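Local coordinates for protein transmembrane oligosaccharyl transferase (Archaeoglobus fulgidus, PDB 3WAJ) that is an archaeal membrane enzyme of the STT3/AglB oligosaccharyl transferase family, with a zinc ion bound in its largely helical N-terminal part, at residues H162-E166 with Y211-W215. Sequence-based numbering, arbitrary orientation.
Sequences HHIWE and YVLSW. With ZN (zinc ion), chain B; SO4 (sulfate ion), chain C.
Residues 163-166 lie near the start of helix 163-181, and 211-214 form the last turn of helix 199-214. The register is antiparallel, with CA atoms 6.1 Å apart for His162 and Ser214 and 6.0 Å for Glu166 and Tyr211. No hydrogen bond joins the two segments directly. Glu166 lies at the heart of the contact: its extended chain (chi2 t) carries OE2 over one face of the Trp215 indole, 3.2 Å from CD2, where it is hydrogen-bonded to Tyr429 OH, while OE1 accepts a 3.0 Å hydrogen bond from His163 ND1. NE2 of that same imidazole binds zinc at 2.2 Å, in the site shared with Asp47, Asp161 and three waters. Trp215 leaves helical geometry at phi/psi -155/118, and its five-membered ring lies oblique to the His162 ring, centroids 5.1 Å apart and planes at 38°. Both residues reach one sulfate, probably from the crystallisation liquor: His162 NE2 donates to its O4 at 2.6 Å, Trp215 NE1 weakly to the same O4 at 3.0 Å. Two of the zinc-bound waters also donate to this sulfate, linking the contact to the metal. Ser214 packs closely, its O 3.5 Å from His162 CB and its OG 3.9 Å from Trp165 CB; OG is hydrogen-bonded to Leu210 O within its helix. Helix 84-96 packs against Trp165, Leu213 and Ser214, and helix 243-261 against Val212 and Leu213, burying this helix-end junction beside the metal site.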
loop_
_atom_site.group_PDB
_atom_site.type_symbol
_atom_site.label_atom_id
_atom_site.label_comp_id
_atom_site.label_asym_id
_atom_site.label_seq_id
_atom_site.Cartn_x
_atom_site.Cartn_y
_atom_site.Cartn_z
ATOM N N HIS A 162 -6.204 6.956 5.494
ATOM C CA HIS A 162 -6.075 8.176 6.276
ATOM C C HIS A 162 -5.424 9.345 5.517
ATOM O O HIS A 162 -5.289 10.441 6.066
ATOM C CB HIS A 162 -5.318 7.893 7.583
ATOM C CG HIS A 162 -3.951 7.316 7.377
ATOM N ND1 HIS A 162 -3.554 6.119 7.942
ATOM C CD2 HIS A 162 -2.883 7.771 6.675
ATOM C CE1 HIS A 162 -2.300 5.863 7.593
ATOM N NE2 HIS A 162 -1.874 6.852 6.826
ATOM N N HIS A 163 -5.018 9.124 4.268
ATOM C CA HIS A 163 -4.272 10.169 3.543
ATOM C C HIS A 163 -5.140 11.402 3.249
ATOM O O HIS A 163 -4.649 12.532 3.264
ATOM C CB HIS A 163 -3.600 9.631 2.259
ATOM C CG HIS A 163 -2.779 8.405 2.473
ATOM N ND1 HIS A 163 -1.580 8.418 3.174
ATOM C CD2 HIS A 163 -2.963 7.108 2.098
ATOM C CE1 HIS A 163 -1.085 7.191 3.222
ATOM N NE2 HIS A 163 -1.905 6.387 2.561
ATOM N N ILE A 164 -6.427 11.201 2.972
ATOM C CA ILE A 164 -7.297 12.359 2.792
ATOM C C ILE A 164 -7.362 13.143 4.096
ATOM O O ILE A 164 -7.389 14.369 4.081
ATOM C CB ILE A 164 -8.722 11.999 2.262
ATOM C CG1 ILE A 164 -9.578 13.269 2.125
ATOM C CG2 ILE A 164 -9.418 10.990 3.161
ATOM C CD1 ILE A 164 -9.083 14.235 1.057
ATOM N N TRP A 165 -7.323 12.438 5.225
ATOM C CA TRP A 165 -7.472 13.097 6.518
ATOM C C TRP A 165 -6.211 13.788 7.002
ATOM O O TRP A 165 -6.281 14.740 7.786
ATOM C CB TRP A 165 -8.006 12.116 7.559
ATOM C CG TRP A 165 -9.348 11.574 7.146
ATOM C CD1 TRP A 165 -9.624 10.319 6.677
ATOM C CD2 TRP A 165 -10.589 12.287 7.142
ATOM N NE1 TRP A 165 -10.964 10.205 6.397
ATOM C CE2 TRP A 165 -11.581 11.399 6.675
ATOM C CE3 TRP A 165 -10.959 13.587 7.497
ATOM C CZ2 TRP A 165 -12.929 11.775 6.547
ATOM C CZ3 TRP A 165 -12.291 13.960 7.371
ATOM C CH2 TRP A 165 -13.261 13.056 6.900
ATOM N N GLU A 166 -5.059 13.300 6.556
ATOM C CA GLU A 166 -3.825 14.037 6.754
ATOM C C GLU A 166 -3.997 15.399 6.099
ATOM O O GLU A 166 -3.761 16.426 6.719
ATOM C CB GLU A 166 -2.650 13.318 6.099
ATOM C CG GLU A 166 -2.207 12.063 6.777
ATOM C CD GLU A 166 -1.096 11.393 6.011
ATOM O OE1 GLU A 166 -1.321 10.277 5.489
ATOM O OE2 GLU A 166 -0.003 11.993 5.904
ATOM N N TYR A 211 -5.219 15.811 13.581
ATOM C CA TYR A 211 -4.162 15.512 12.609
ATOM C C TYR A 211 -3.240 14.371 13.090
ATOM O O TYR A 211 -3.079 13.360 12.405
ATOM C CB TYR A 211 -3.376 16.791 12.271
ATOM C CG TYR A 211 -2.296 16.609 11.231
ATOM C CD1 TYR A 211 -2.501 15.805 10.122
ATOM C CD2 TYR A 211 -1.077 17.249 11.354
ATOM C CE1 TYR A 211 -1.514 15.633 9.171
ATOM C CE2 TYR A 211 -0.081 17.083 10.401
ATOM C CZ TYR A 211 -0.308 16.273 9.315
ATOM O OH TYR A 211 0.672 16.096 8.365
ATOM N N VAL A 212 -2.657 14.514 14.277
ATOM C CA VAL A 212 -1.805 13.454 14.833
ATOM C C VAL A 212 -2.608 12.174 15.070
ATOM O O VAL A 212 -2.084 11.072 14.958
ATOM C CB VAL A 212 -1.116 13.899 16.158
ATOM C CG1 VAL A 212 -0.070 12.874 16.602
ATOM C CG2 VAL A 212 -0.469 15.277 16.013
ATOM N N LEU A 213 -3.891 12.311 15.389
ATOM C CA LEU A 213 -4.714 11.122 15.645
ATOM C C LEU A 213 -5.101 10.420 14.334
ATOM O O LEU A 213 -5.541 9.269 14.344
ATOM C CB LEU A 213 -5.940 11.455 16.509
ATOM C CG LEU A 213 -5.674 11.884 17.958
ATOM C CD1 LEU A 213 -6.962 11.963 18.794
ATOM C CD2 LEU A 213 -4.672 10.947 18.614
ATOM N N SER A 214 -4.924 11.109 13.207
ATOM C CA SER A 214 -5.150 10.493 11.894
ATOM C C SER A 214 -3.883 9.832 11.393
ATOM O O SER A 214 -3.923 8.849 10.658
ATOM C CB SER A 214 -5.602 11.525 10.861
ATOM O OG SER A 214 -6.805 12.135 11.243
ATOM N N TRP A 215 -2.756 10.396 11.803
ATOM C CA TRP A 215 -1.453 9.978 11.319
ATOM C C TRP A 215 -0.389 10.326 12.372
ATOM O O TRP A 215 -0.183 11.510 12.688
ATOM C CB TRP A 215 -1.169 10.717 10.016
ATOM C CG TRP A 215 0.024 10.222 9.265
ATOM C CD1 TRP A 215 0.281 8.932 8.895
ATOM C CD2 TRP A 215 1.105 11.013 8.756
ATOM N NE1 TRP A 215 1.461 8.872 8.199
ATOM C CE2 TRP A 215 1.988 10.145 8.091
ATOM C CE3 TRP A 215 1.411 12.385 8.797
ATOM C CZ2 TRP A 215 3.169 10.584 7.473
ATOM C CZ3 TRP A 215 2.584 12.837 8.176
ATOM C CH2 TRP A 215 3.446 11.934 7.524
HETATM ZN ZN ZN B . -2.082 4.236 2.635
HETATM S S SO4 C . 1.345 5.269 6.144
HETATM O O1 SO4 C . 0.414 4.137 6.254
HETATM O O2 SO4 C . 2.476 5.017 7.043
HETATM O O3 SO4 C . 1.803 5.365 4.758
HETATM O O4 SO4 C . 0.720 6.544 6.519
HETATM O O HOH W 1 0.427 4.094 2.616
HETATM O O HOH W 2 -2.385 4.038 4.879
HETATM O O HOH W 3 -1.898 2.777 1.041
#